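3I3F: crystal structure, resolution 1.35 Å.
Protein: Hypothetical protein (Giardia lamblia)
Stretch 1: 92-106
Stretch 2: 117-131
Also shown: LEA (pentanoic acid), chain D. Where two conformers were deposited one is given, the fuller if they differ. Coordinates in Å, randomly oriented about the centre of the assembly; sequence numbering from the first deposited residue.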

# COMPACT_ATOMS: atom_id res chain seq x y z
N SER A 92 -12.96 15.30 -1.41
CA SER A 92 -14.15 16.06 -1.79
C SER A 92 -15.48 15.32 -1.62
O SER A 92 -16.54 15.95 -1.67
N LEU A 93 -15.45 14.00 -1.44
CA LEU A 93 -16.68 13.21 -1.39
C LEU A 93 -17.53 13.52 -0.16
O LEU A 93 -17.01 13.74 0.93
N SER A 94 -18.85 13.54 -0.36
CA SER A 94 -19.80 13.67 0.74
C SER A 94 -19.94 12.33 1.46
O SER A 94 -19.45 11.31 0.99
N ASP A 95 -20.65 12.35 2.59
CA ASP A 95 -20.96 11.11 3.31
C ASP A 95 -21.79 10.17 2.44
O ASP A 95 -21.59 8.96 2.48
N SER A 96 -22.72 10.73 1.67
CA SER A 96 -23.57 9.93 0.78
C SER A 96 -22.75 9.27 -0.32
O SER A 96 -22.99 8.11 -0.67
N GLU A 97 -21.79 10.00 -0.88
CA GLU A 97 -20.94 9.46 -1.94
C GLU A 97 -20.06 8.32 -1.43
O GLU A 97 -19.93 7.30 -2.11
N GLU A 98 -19.50 8.48 -0.23
CA GLU A 98 -18.72 7.40 0.39
C GLU A 98 -19.60 6.18 0.66
O GLU A 98 -19.19 5.05 0.41
N ALA A 99 -20.81 6.41 1.17
CA ALA A 99 -21.75 5.33 1.44
C ALA A 99 -22.16 4.62 0.15
O ALA A 99 -22.27 3.40 0.13
N ARG A 100 -22.38 5.39 -0.91
CA ARG A 100 -22.75 4.81 -2.20
C ARG A 100 -21.61 3.94 -2.74
O ARG A 100 -21.85 2.87 -3.30
N PHE A 101 -20.37 4.40 -2.56
CA PHE A 101 -19.23 3.59 -2.96
C PHE A 101 -19.27 2.21 -2.32
O PHE A 101 -19.08 1.20 -2.99
N ASN A 102 -19.52 2.16 -1.01
CA ASN A 102 -19.55 0.88 -0.30
C ASN A 102 -20.72 -0.01 -0.71
O ASN A 102 -20.58 -1.23 -0.77
N GLU A 103 -21.87 0.60 -1.02
CA GLU A 103 -23.00 -0.15 -1.56
C GLU A 103 -22.61 -0.83 -2.88
O GLU A 103 -22.88 -2.01 -3.08
N LEU A 104 -21.96 -0.07 -3.76
CA LEU A 104 -21.50 -0.60 -5.04
C LEU A 104 -20.39 -1.64 -4.86
O LEU A 104 -20.35 -2.65 -5.56
N TYR A 105 -19.50 -1.39 -3.90
CA TYR A 105 -18.43 -2.32 -3.57
C TYR A 105 -18.98 -3.70 -3.21
O TYR A 105 -18.45 -4.72 -3.64
N ARG A 106 -20.05 -3.71 -2.42
CA ARG A 106 -20.68 -4.97 -2.01
C ARG A 106 -21.40 -5.68 -3.16
O ARG A 106 -21.68 -6.87 -3.05
N CYS A 117 -9.08 -8.54 1.73
CA CYS A 117 -8.52 -7.57 2.65
C CYS A 117 -8.66 -6.18 2.04
O CYS A 117 -8.44 -5.99 0.84
N ARG A 118 -9.04 -5.22 2.87
CA ARG A 118 -9.34 -3.88 2.39
C ARG A 118 -8.95 -2.83 3.41
O ARG A 118 -8.97 -3.07 4.62
N CYS A 119 -8.55 -1.66 2.91
CA CYS A 119 -8.55 -0.44 3.71
C CYS A 119 -9.10 0.67 2.83
O CYS A 119 -9.15 0.54 1.60
N CYS A 120 -9.53 1.75 3.46
CA CYS A 120 -10.15 2.86 2.75
C CYS A 120 -9.91 4.15 3.52
O CYS A 120 -10.30 4.27 4.68
N VAL A 121 -9.25 5.10 2.87
CA VAL A 121 -9.02 6.42 3.45
C VAL A 121 -9.25 7.50 2.40
O VAL A 121 -9.30 7.21 1.21
N ARG A 122 -9.40 8.73 2.87
CA ARG A 122 -9.57 9.89 1.99
C ARG A 122 -8.21 10.45 1.61
O ARG A 122 -7.30 10.48 2.44
N ALA A 123 -8.07 10.89 0.37
CA ALA A 123 -6.83 11.50 -0.11
C ALA A 123 -7.11 12.46 -1.25
O ALA A 123 -8.17 12.39 -1.89
N GLN A 124 -6.17 13.37 -1.50
CA GLN A 124 -6.27 14.28 -2.63
C GLN A 124 -5.81 13.56 -3.90
O GLN A 124 -4.61 13.32 -4.09
N LEU A 125 -6.77 13.19 -4.74
CA LEU A 125 -6.50 12.45 -5.97
C LEU A 125 -6.25 13.41 -7.12
O LEU A 125 -6.50 14.62 -7.01
N GLN A 126 -5.76 12.87 -8.24
CA GLN A 126 -5.52 13.68 -9.44
C GLN A 126 -6.83 14.24 -9.99
O GLN A 126 -7.92 13.74 -9.66
N GLU A 127 -6.73 15.28 -10.81
CA GLU A 127 -7.88 16.07 -11.25
C GLU A 127 -9.06 15.22 -11.74
O GLU A 127 -8.89 14.35 -12.59
N GLY A 128 -10.24 15.48 -11.18
CA GLY A 128 -11.48 14.83 -11.62
C GLY A 128 -11.78 13.48 -10.98
O GLY A 128 -12.93 13.02 -11.02
N LEU A 129 -10.77 12.84 -10.40
CA LEU A 129 -10.93 11.50 -9.84
C LEU A 129 -11.64 11.55 -8.49
O LEU A 129 -11.23 12.29 -7.59
N LEU A 130 -12.71 10.76 -8.36
CA LEU A 130 -13.47 10.67 -7.11
C LEU A 130 -13.11 9.43 -6.31
O LEU A 130 -13.33 9.38 -5.10
N VAL A 131 -12.56 8.42 -6.99
CA VAL A 131 -12.15 7.17 -6.36
C VAL A 131 -10.97 6.59 -7.12
O VAL A 131 -10.84 6.76 -8.33

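What holds the start of the helix against the end of the strand? Arg122, which gives up 106 Å² to the other stretch, more than any other residue here. Its CA-to-CB bond points toward the helix, and chi1 and chi2 both in m, followed by chi3 in t, carry the guanidinium to the first turn. There it meets Glu98, which also points toward its partner with chi1 and chi2 both t. Glu98 OE1 receives Arg122 NH1 at 2.8 Å and Arg122 NE at 3.0 Å, so one carboxylate oxygen takes two hydrogen bonds in a salt bridge, lying near the guanidinium plane. Arg122 NH2 donates to the backbone oxygen Leu93 O at 3.1 Å, and Arg122 NH1 adds a weak bond to Leu93 O at 3.4 Å. The same guanidinium has Leu93 CB over one face, so the arginine is packed as well as paired.

Where does Arg118 direct its charge, four residues earlier on the strand? The first stretch covers 95 Å² of Arg118, whose CA-to-CB bond points toward it, with chi1 and chi2 in t and chi3 between wells at 103°. Asn102 starts out sideways, chi1 in m, but its end comes nearer, and Asn102 OD1 accepts from Arg118 NH1 and Arg118 NH2, both at 2.9 Å. The guanidinium also lies over the face of Tyr105: Arg118 CZ is 4.5 Å from the ring centroid and only 8° off the ring normal, a cation-pi contact. Tyr105, chi1 t, reaches further along the arginine, with Tyr105 OH 3.4 Å from Arg118 CD.

How does the bound pentanoic acid enter this arrangement? It takes two bonds from Arg118: Arg118 NE donates to LEA O1 at 2.8 Å and Arg118 NH2 to LEA O2 at 2.8 Å, a two-pronged grip on both oxygens of the acid group. Arg118 NH2 thus serves Asn102 and the ligand together, while Arg118 NH1 is left to Asn102 and the aromatic rings. The helix therefore helps to hold the arginine that binds the acid.

Which apolar side chains fill the contact beside these two arginines? Leu93, two residues before the helix begins, has 80 Å² covered by the second stretch and points toward it with chi1 m and chi2 t. Leu93 CD2 lies 3.9 Å from Leu130 CB, and Leu93 CD1 reaches to 3.6 Å from the backbone atom Leu130 O. The CA-to-CB bond of Leu130, chi1 m and chi2 t, points sideways. Further along the helix, Phe101 (chi1 t) and Val131 (chi1 p) point toward each other's stretch, and Phe101 CE1 packs on Val131 CG2 at 3.6 Å. Phe101 CE2 also comes within 3.8 Å of Arg118 NH1, linking the apolar packing to the arginine.

Does water take part? Water 1 is placed to donate to Glu98 OE2 at 2.8 Å and, weakly, to Cys120 O at 3.3 Å, though with atoms elsewhere in the structure counted it has more acceptors in reach than protons.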

# COMPACT_ATOMS: atom_id res chain seq x y z
CB SER A 92 -14.02 16.53 -3.25
OG SER A 92 -14.13 15.45 -4.15
CB LEU A 93 -16.38 11.70 -1.41
CG LEU A 93 -15.75 11.09 -2.66
CD1 LEU A 93 -15.89 9.57 -2.61
CD2 LEU A 93 -16.36 11.63 -3.94
CB SER A 94 -21.17 14.10 0.20
OG SER A 94 -21.74 13.07 -0.60
CB ASP A 95 -21.72 11.42 4.61
CG ASP A 95 -20.86 12.11 5.65
OD1 ASP A 95 -19.65 12.29 5.42
OD2 ASP A 95 -21.41 12.48 6.71
CB SER A 96 -24.67 10.79 0.17
OG SER A 96 -25.61 11.20 1.15
CB GLU A 97 -20.09 10.57 -2.57
CG GLU A 97 -20.89 11.49 -3.49
CD GLU A 97 -20.09 12.68 -3.98
OE1 GLU A 97 -19.49 13.38 -3.15
OE2 GLU A 97 -20.08 12.92 -5.21
CB GLU A 98 -18.05 7.86 1.68
CG GLU A 98 -17.37 6.72 2.45
CD GLU A 98 -16.35 7.17 3.48
OE1 GLU A 98 -16.16 8.40 3.66
OE2 GLU A 98 -15.73 6.29 4.12
CB ALA A 99 -22.98 5.84 2.19
CB ARG A 100 -23.14 5.89 -3.22
CG ARG A 100 -23.63 5.35 -4.57
CD ARG A 100 -24.70 4.27 -4.39
NE ARG A 100 -25.27 3.81 -5.65
CZ ARG A 100 -25.95 2.67 -5.79
NH1 ARG A 100 -26.14 1.86 -4.75
NH2 ARG A 100 -26.44 2.33 -6.97
CB PHE A 101 -17.90 4.26 -2.62
CG PHE A 101 -16.72 3.35 -2.80
CD1 PHE A 101 -16.14 3.19 -4.05
CD2 PHE A 101 -16.23 2.61 -1.73
CE1 PHE A 101 -15.07 2.32 -4.22
CE2 PHE A 101 -15.16 1.74 -1.91
CZ PHE A 101 -14.59 1.60 -3.15
CB ASN A 102 -19.53 1.10 1.22
CG ASN A 102 -18.18 1.56 1.71
OD1 ASN A 102 -17.14 1.03 1.29
ND2 ASN A 102 -18.17 2.54 2.61
CB GLU A 103 -24.20 0.76 -1.79
CG GLU A 103 -24.79 1.33 -0.51
CD GLU A 103 -25.86 2.38 -0.74
OE1 GLU A 103 -26.06 2.83 -1.89
OE2 GLU A 103 -26.52 2.77 0.25
CB LEU A 104 -21.00 0.54 -5.94
CG LEU A 104 -22.07 1.53 -6.39
CD1 LEU A 104 -21.44 2.81 -6.90
CD2 LEU A 104 -22.97 0.90 -7.44
CB TYR A 105 -17.60 -1.77 -2.40
CG TYR A 105 -16.36 -2.58 -2.09
CD1 TYR A 105 -15.17 -2.34 -2.77
CD2 TYR A 105 -16.38 -3.58 -1.12
CE1 TYR A 105 -14.03 -3.07 -2.49
CE2 TYR A 105 -15.24 -4.31 -0.84
CZ TYR A 105 -14.06 -4.05 -1.52
OH TYR A 105 -12.92 -4.78 -1.25
CB ARG A 106 -21.64 -4.73 -0.84
CG ARG A 106 -20.93 -4.41 0.47
CD ARG A 106 -21.90 -4.40 1.64
NE ARG A 106 -22.89 -3.33 1.52
CZ ARG A 106 -22.76 -2.09 2.00
NH1 ARG A 106 -21.66 -1.72 2.66
NH2 ARG A 106 -23.73 -1.21 1.82
CB CYS A 117 -7.05 -7.88 2.95
SG CYS A 117 -6.81 -9.46 3.79
CB ARG A 118 -10.85 -3.76 2.12
CG ARG A 118 -11.23 -2.61 1.22
CD ARG A 118 -12.74 -2.43 1.15
NE ARG A 118 -13.21 -1.30 1.96
CZ ARG A 118 -14.35 -0.65 1.77
NH1 ARG A 118 -15.19 -0.99 0.79
NH2 ARG A 118 -14.67 0.37 2.56
CB CYS A 119 -7.15 -0.11 4.23
SG CYS A 119 -5.93 0.29 2.96
CB CYS A 120 -11.65 2.61 2.59
SG CYS A 120 -12.50 3.85 1.58
CB VAL A 121 -7.58 6.56 3.99
CG1 VAL A 121 -7.30 5.50 5.06
CG2 VAL A 121 -6.56 6.47 2.86
CB ARG A 122 -10.39 10.99 2.67
CG ARG A 122 -11.76 10.57 3.15
CD ARG A 122 -12.62 10.03 2.02
NE ARG A 122 -14.03 10.01 2.38
CZ ARG A 122 -14.87 11.02 2.17
NH1 ARG A 122 -16.14 10.91 2.53
NH2 ARG A 122 -14.44 12.14 1.60
CB ALA A 123 -5.85 10.42 -0.56
CB GLN A 124 -5.43 15.54 -2.37
CG GLN A 124 -5.49 16.59 -3.48
CD GLN A 124 -4.54 17.75 -3.24
OE1 GLN A 124 -4.20 18.07 -2.09
NE2 GLN A 124 -4.10 18.39 -4.31
CB LEU A 125 -7.69 11.55 -6.32
CG LEU A 125 -8.14 10.60 -5.20
CD1 LEU A 125 -9.36 9.79 -5.65
CD2 LEU A 125 -7.01 9.68 -4.78
CB GLN A 126 -4.78 12.85 -10.50
CG GLN A 126 -3.33 12.53 -10.10
CD GLN A 126 -2.67 11.51 -11.01
OE1 GLN A 126 -3.11 11.27 -12.13
NE2 GLN A 126 -1.59 10.90 -10.52
CB GLU A 127 -7.46 17.06 -12.34
CG GLU A 127 -8.53 18.08 -12.71
CD GLU A 127 -8.01 19.16 -13.63
OE1 GLU A 127 -6.77 19.24 -13.82
OE2 GLU A 127 -8.83 19.94 -14.17
CB LEU A 129 -9.56 10.83 -9.66
CG LEU A 129 -8.71 10.65 -10.92
CD1 LEU A 129 -7.39 9.98 -10.56
CD2 LEU A 129 -9.45 9.86 -11.98
CB LEU A 130 -14.97 10.66 -7.42
CG LEU A 130 -15.49 11.87 -8.20
CD1 LEU A 130 -16.95 11.67 -8.58
CD2 LEU A 130 -15.31 13.15 -7.39
CB VAL A 131 -13.32 6.14 -6.34
CG1 VAL A 131 -13.86 5.91 -7.75
CG2 VAL A 131 -12.88 4.83 -5.71
C2 LEA D . -12.42 -0.06 5.25
O2 LEA D . -13.37 0.72 5.02
C3 LEA D . -12.00 -0.34 6.68
C4 LEA D . -12.68 0.60 7.68
C5 LEA D . -12.57 0.07 9.11
C6 LEA D . -11.18 -0.42 9.44
O1 LEA D . -11.79 -0.62 4.33
O HOH W 1 -12.96 6.06 3.96